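Local coordinates for UPF0033 domain-containing protein (Desulfitobacterium hafniense, PDB 3HZ7) that is of unknown function but belongs to the TusA family of sulfur carrier proteins and forms the N-terminal SirA-like domain of a longer protein, at residues 1-5 with 17-21; 30-36 with 65-71. All coordinates share one frame; numbering follows the deposited sequence.

Contact 1: 1-5 with 17-21; sequences MITID and RAKKA
Ile4 and Arg17 meet where the first strand of a SirA-like alpha/beta sandwich is covered by the helix that follows it. Strand 2-5 and helix 17-21 run nearly antiparallel, with axes 9.7 Å apart at closest approach; this is the first half of the right-handed beta-alpha-beta crossover that leads on to strand 31-36.

The apolar part of the contact is made by the longer branch of Ile4, with Ile2, against Ala21. In Ile4, CG1 stands anti to the carbonyl carbon (chi1 -60°) and carries CD1 to the helix, where it lies 3.8 Å from Ala21 CB, fitting against a surface that alanines keep low. The same methyl also comes up to the backbone carbonyl of Arg17. Ile2 adds a looser touch at the start of the strand, its CD1 4.3 Å from Ala21 CB. The Ala18 methyl instead touches Val34 and Leu45.

The second branch of Ile4 meets a flat group. Ile4 CG2 sits over the centre of the Arg17 guanidinium, 3.3 Å from CZ, so one face of the cation rests on a methyl. The arginine reaches this place because its chain bends at chi3 (61°), turning NE and CZ across to the strand and over Ile4 CG2.

The polar part is a single hydrogen bond to the backbone. The Asp5 carboxylate does not take part: its OD1 accepts the backbone N-H of Leu7 instead. Arg17 NH1 approaches the Asp5 carbonyl from above its plane, 3.0 Å from O, and the N-H...O angle of 137° leaves the bond distinctly bent.

Contact 2: 30-36 with 65-71; sequences GVVTVLV and VIEVTIV
Val34 and Val68 form the middle hydrogen-bonded pair of an antiparallel strand pair at the heart of the mixed four-stranded sheet of this SirA-like fold. Residues 31-36 and 66-71 join through six backbone hydrogen bonds, two each at Val32-Ile70, Val34-Val68 and Val36-Ile66. Val32 N lies 2.7 Å from Ile70 O, and at the middle pair Val68 N is 2.9 Å from Val34 O. The side chains of these three pairs face helices 13-23 and 39-52 and build the core; Val36 CG2, for example, packs 4.0 Å from Ile66 CB.

The other face carries Val31, Thr33, Leu35, Glu67, Thr69 and Val71. Glu67 lies alongside Leu35, pointing the same way. Its CB is 3.9 Å from Leu35 CD2, and CG, anti to the backbone N (chi1 -174°), comes to 3.7 Å from the same methyl. Beyond CG the chain is extended, and CD too stays 3.7 Å from Leu35 CD2. The carboxylate then divides between two neighbours: OE1 comes to 3.5 Å from Leu35 CD2, and OE2 to 3.6 Å from Thr33 CB. Outside the two strands, OE1 also forms a salt bridge with Lys61. With an alanine here in place of Glu67, Lys61 would probably lose its charged mate and Leu35 CD2 the cover of CG and the carboxylate. The Thr33 hydroxyl is hydrogen-bonded to Thr3 OG1 and Ile2 O.

From the N terminus, strand 2-5 leads through the loop bearing Cys11, present as S-mercaptocysteine, consistent with sulfur carriage, into helix 13-23, and contact 1 closes this first excursion by folding the helix back over the strand. The chain then enters strand 31-36 beside 2-5, in parallel, completing the crossover. Contact 2 opens only there and closes a longer excursion, through helix 39-52 and edge strand 55-60, when 66-71 returns. The two contacts are therefore in series, neither nested nor crossed. They meet through the sheet: Ile2 O lies 2.8 Å from Thr33 N, a probable hydrogen bond, and Ile2 packs on Val32. Together they tie one helix and three adjacent strands into a single layered unit.

Contact 1: 1-5 with 17-21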
loop_
_atom_site.group_PDB
_atom_site.type_symbol
_atom_site.label_atom_id
_atom_site.label_comp_id
_atom_site.label_asym_id
_atom_site.label_seq_id
_atom_site.Cartn_x
_atom_site.Cartn_y
_atom_site.Cartn_z
HETATM N N MSE A 1 -2.493 10.338 -7.967
HETATM C CA MSE A 1 -2.295 9.380 -6.845
HETATM C C MSE A 1 -3.532 8.481 -6.652
HETATM O O MSE A 1 -4.609 8.822 -7.127
HETATM C CB MSE A 1 -1.998 10.167 -5.551
HETATM C CG MSE A 1 -1.820 9.288 -4.329
HETATM SE SE MSE A 1 -1.875 10.324 -2.646
HETATM C CE MSE A 1 -0.567 9.337 -1.612
ATOM N N ILE A 2 -3.381 7.324 -6.009
ATOM C CA ILE A 2 -4.505 6.432 -5.765
ATOM C C ILE A 2 -4.515 5.948 -4.299
ATOM O O ILE A 2 -3.485 5.558 -3.759
ATOM C CB ILE A 2 -4.508 5.230 -6.774
ATOM C CG1 ILE A 2 -5.668 4.276 -6.488
ATOM C CG2 ILE A 2 -3.260 4.405 -6.653
ATOM C CD1 ILE A 2 -5.392 3.298 -5.408
ATOM N N THR A 3 -5.678 6.040 -3.666
ATOM C CA THR A 3 -5.882 5.626 -2.278
ATOM C C THR A 3 -6.864 4.490 -2.222
ATOM O O THR A 3 -7.966 4.573 -2.775
ATOM C CB THR A 3 -6.354 6.797 -1.404
ATOM O OG1 THR A 3 -5.317 7.769 -1.444
ATOM C CG2 THR A 3 -6.534 6.371 0.164
ATOM N N ILE A 4 -6.397 3.388 -1.654
ATOM C CA ILE A 4 -7.195 2.206 -1.520
ATOM C C ILE A 4 -7.666 2.078 -0.065
ATOM O O ILE A 4 -6.837 1.965 0.816
ATOM C CB ILE A 4 -6.374 0.952 -1.867
ATOM C CG1 ILE A 4 -5.892 1.096 -3.356
ATOM C CG2 ILE A 4 -7.277 -0.403 -1.528
ATOM C CD1 ILE A 4 -5.303 -0.106 -4.056
ATOM N N ASP A 5 -8.970 2.110 0.182
ATOM C CA ASP A 5 -9.436 1.914 1.574
ATOM C C ASP A 5 -9.683 0.414 1.691
ATOM O O ASP A 5 -10.582 -0.134 1.052
ATOM C CB ASP A 5 -10.757 2.638 1.838
ATOM C CG ASP A 5 -11.311 2.370 3.256
ATOM O OD1 ASP A 5 -10.909 1.383 3.918
ATOM O OD2 ASP A 5 -12.159 3.163 3.683
ATOM N N ARG A 17 -4.909 -5.812 -3.719
ATOM C CA ARG A 17 -5.464 -4.601 -4.276
ATOM C C ARG A 17 -4.321 -3.609 -4.553
ATOM O O ARG A 17 -4.264 -2.961 -5.598
ATOM C CB ARG A 17 -6.526 -4.064 -3.297
ATOM C CG ARG A 17 -7.829 -4.911 -3.235
ATOM C CD ARG A 17 -8.934 -4.343 -2.339
ATOM N NE ARG A 17 -9.356 -3.032 -2.824
ATOM C CZ ARG A 17 -10.067 -2.143 -2.121
ATOM N NH1 ARG A 17 -10.452 -2.403 -0.864
ATOM N NH2 ARG A 17 -10.401 -0.978 -2.682
ATOM N N ALA A 18 -3.365 -3.523 -3.631
ATOM C CA ALA A 18 -2.239 -2.628 -3.809
ATOM C C ALA A 18 -1.382 -3.045 -4.960
ATOM O O ALA A 18 -0.962 -2.199 -5.751
ATOM C CB ALA A 18 -1.353 -2.540 -2.490
ATOM N N LYS A 19 -1.104 -4.339 -5.079
ATOM C CA LYS A 19 -0.241 -4.770 -6.157
ATOM C C LYS A 19 -0.898 -4.535 -7.538
ATOM O O LYS A 19 -0.232 -4.130 -8.501
ATOM C CB LYS A 19 0.160 -6.262 -5.979
ATOM C CG LYS A 19 1.229 -6.697 -6.984
ATOM C CD LYS A 19 1.799 -8.054 -6.630
ATOM C CE LYS A 19 2.693 -8.591 -7.738
ATOM N NZ LYS A 19 3.474 -9.770 -7.244
ATOM N N LYS A 20 -2.191 -4.785 -7.626
ATOM C CA LYS A 20 -2.946 -4.573 -8.870
ATOM C C LYS A 20 -2.865 -3.085 -9.216
ATOM O O LYS A 20 -2.653 -2.704 -10.361
ATOM C CB LYS A 20 -4.422 -4.908 -8.682
ATOM C CG LYS A 20 -4.725 -6.354 -8.356
ATOM C CD LYS A 20 -6.227 -6.629 -8.419
ATOM C CE LYS A 20 -6.847 -6.144 -9.713
ATOM N NZ LYS A 20 -8.075 -6.922 -10.053
ATOM N N ALA A 21 -3.057 -2.232 -8.230
ATOM C CA ALA A 21 -2.976 -0.800 -8.535
ATOM C C ALA A 21 -1.585 -0.375 -8.998
ATOM O O ALA A 21 -1.460 0.514 -9.907
ATOM C CB ALA A 21 -3.412 0.054 -7.321
#

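Contact 2: 30-36 with 65-71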
loop_
_atom_site.group_PDB
_atom_site.type_symbol
_atom_site.label_atom_id
_atom_site.label_comp_id
_atom_site.label_asym_id
_atom_site.label_seq_id
_atom_site.Cartn_x
_atom_site.Cartn_y
_atom_site.Cartn_z
ATOM N N GLY A 30 3.944 6.232 -10.015
ATOM C CA GLY A 30 2.948 7.008 -9.325
ATOM C C GLY A 30 2.952 6.603 -7.867
ATOM O O GLY A 30 3.935 5.991 -7.375
ATOM N N VAL A 31 1.845 6.887 -7.193
ATOM C CA VAL A 31 1.758 6.636 -5.760
ATOM C C VAL A 31 0.518 5.869 -5.394
ATOM O O VAL A 31 -0.559 6.237 -5.852
ATOM C CB VAL A 31 1.728 7.982 -4.993
ATOM C CG1 VAL A 31 1.756 7.693 -3.492
ATOM C CG2 VAL A 31 2.944 8.896 -5.410
ATOM N N VAL A 32 0.657 4.804 -4.575
ATOM C CA VAL A 32 -0.527 4.069 -4.153
ATOM C C VAL A 32 -0.515 4.084 -2.640
ATOM O O VAL A 32 0.438 3.596 -1.997
ATOM C CB VAL A 32 -0.551 2.576 -4.690
ATOM C CG1 VAL A 32 -1.823 1.823 -4.149
ATOM C CG2 VAL A 32 -0.521 2.552 -6.290
ATOM N N THR A 33 -1.529 4.663 -2.036
ATOM C CA THR A 33 -1.593 4.642 -0.560
ATOM C C THR A 33 -2.695 3.648 -0.232
ATOM O O THR A 33 -3.704 3.557 -0.974
ATOM C CB THR A 33 -1.944 5.957 0.066
ATOM O OG1 THR A 33 -2.636 6.737 -0.867
ATOM C CG2 THR A 33 -0.769 6.690 0.377
ATOM N N VAL A 34 -2.494 2.913 0.864
ATOM C CA VAL A 34 -3.456 1.907 1.292
ATOM C C VAL A 34 -3.807 2.081 2.758
ATOM O O VAL A 34 -2.909 2.178 3.599
ATOM C CB VAL A 34 -2.853 0.493 1.134
ATOM C CG1 VAL A 34 -3.996 -0.612 1.247
ATOM C CG2 VAL A 34 -2.031 0.424 -0.145
ATOM N N LEU A 35 -5.085 2.116 3.067
ATOM C CA LEU A 35 -5.504 2.186 4.468
ATOM C C LEU A 35 -5.761 0.751 5.029
ATOM O O LEU A 35 -6.605 -0.025 4.470
ATOM C CB LEU A 35 -6.764 3.041 4.598
ATOM C CG LEU A 35 -6.726 4.433 3.947
ATOM C CD1 LEU A 35 -8.105 5.165 4.155
ATOM C CD2 LEU A 35 -5.595 5.256 4.605
ATOM N N VAL A 36 -5.005 0.367 6.061
ATOM C CA VAL A 36 -5.206 -0.948 6.728
ATOM C C VAL A 36 -5.377 -0.787 8.247
ATOM O O VAL A 36 -5.069 0.259 8.836
ATOM C CB VAL A 36 -4.110 -2.009 6.403
ATOM C CG1 VAL A 36 -4.192 -2.332 4.926
ATOM C CG2 VAL A 36 -2.633 -1.507 6.807
ATOM N N VAL A 65 -6.129 3.497 12.200
ATOM C CA VAL A 65 -5.877 3.387 10.764
ATOM C C VAL A 65 -4.393 3.502 10.439
ATOM O O VAL A 65 -3.707 4.459 10.877
ATOM C CB VAL A 65 -6.595 4.487 9.937
ATOM C CG1 VAL A 65 -6.153 4.420 8.445
ATOM C CG2 VAL A 65 -8.130 4.299 10.012
ATOM N N ILE A 66 -3.887 2.526 9.712
ATOM C CA ILE A 66 -2.523 2.591 9.259
ATOM C C ILE A 66 -2.506 2.953 7.749
ATOM O O ILE A 66 -3.175 2.302 6.899
ATOM C CB ILE A 66 -1.800 1.288 9.520
ATOM C CG1 ILE A 66 -1.844 0.974 11.037
ATOM C CG2 ILE A 66 -0.395 1.408 9.038
ATOM C CD1 ILE A 66 -1.481 -0.421 11.395
ATOM N N GLU A 67 -1.776 4.016 7.400
ATOM C CA GLU A 67 -1.684 4.373 5.996
ATOM C C GLU A 67 -0.316 4.000 5.496
ATOM O O GLU A 67 0.681 4.424 6.057
ATOM C CB GLU A 67 -1.961 5.861 5.797
ATOM C CG GLU A 67 -2.025 6.221 4.336
ATOM C CD GLU A 67 -2.739 7.539 4.046
ATOM O OE1 GLU A 67 -3.472 8.052 4.906
ATOM O OE2 GLU A 67 -2.583 8.055 2.929
ATOM N N VAL A 68 -0.266 3.147 4.466
ATOM C CA VAL A 68 0.995 2.715 3.877
ATOM C C VAL A 68 1.038 3.365 2.487
ATOM O O VAL A 68 0.150 3.160 1.641
ATOM C CB VAL A 68 1.041 1.142 3.751
ATOM C CG1 VAL A 68 2.373 0.657 3.238
ATOM C CG2 VAL A 68 0.745 0.517 5.126
ATOM N N THR A 69 2.074 4.130 2.238
ATOM C CA THR A 69 2.210 4.811 0.954
ATOM C C THR A 69 3.318 4.164 0.126
ATOM O O THR A 69 4.460 3.989 0.610
ATOM C CB THR A 69 2.474 6.296 1.215
ATOM O OG1 THR A 69 1.394 6.792 2.015
ATOM C CG2 THR A 69 2.572 7.092 -0.106
ATOM N N ILE A 70 2.983 3.763 -1.106
ATOM C CA ILE A 70 3.967 3.111 -1.949
ATOM C C ILE A 70 4.183 3.934 -3.180
ATOM O O ILE A 70 3.223 4.299 -3.881
ATOM C CB ILE A 70 3.515 1.653 -2.358
ATOM C CG1 ILE A 70 3.150 0.889 -1.089
ATOM C CG2 ILE A 70 4.600 0.990 -3.249
ATOM C CD1 ILE A 70 2.593 -0.607 -1.256
ATOM N N VAL A 71 5.460 4.184 -3.474
ATOM C CA VAL A 71 5.832 5.004 -4.609
ATOM C C VAL A 71 6.555 4.214 -5.692
ATOM O O VAL A 71 7.506 3.484 -5.404
ATOM C CB VAL A 71 6.769 6.195 -4.180
ATOM C CG1 VAL A 71 7.114 7.014 -5.397
ATOM C CG2 VAL A 71 6.091 7.069 -3.147
#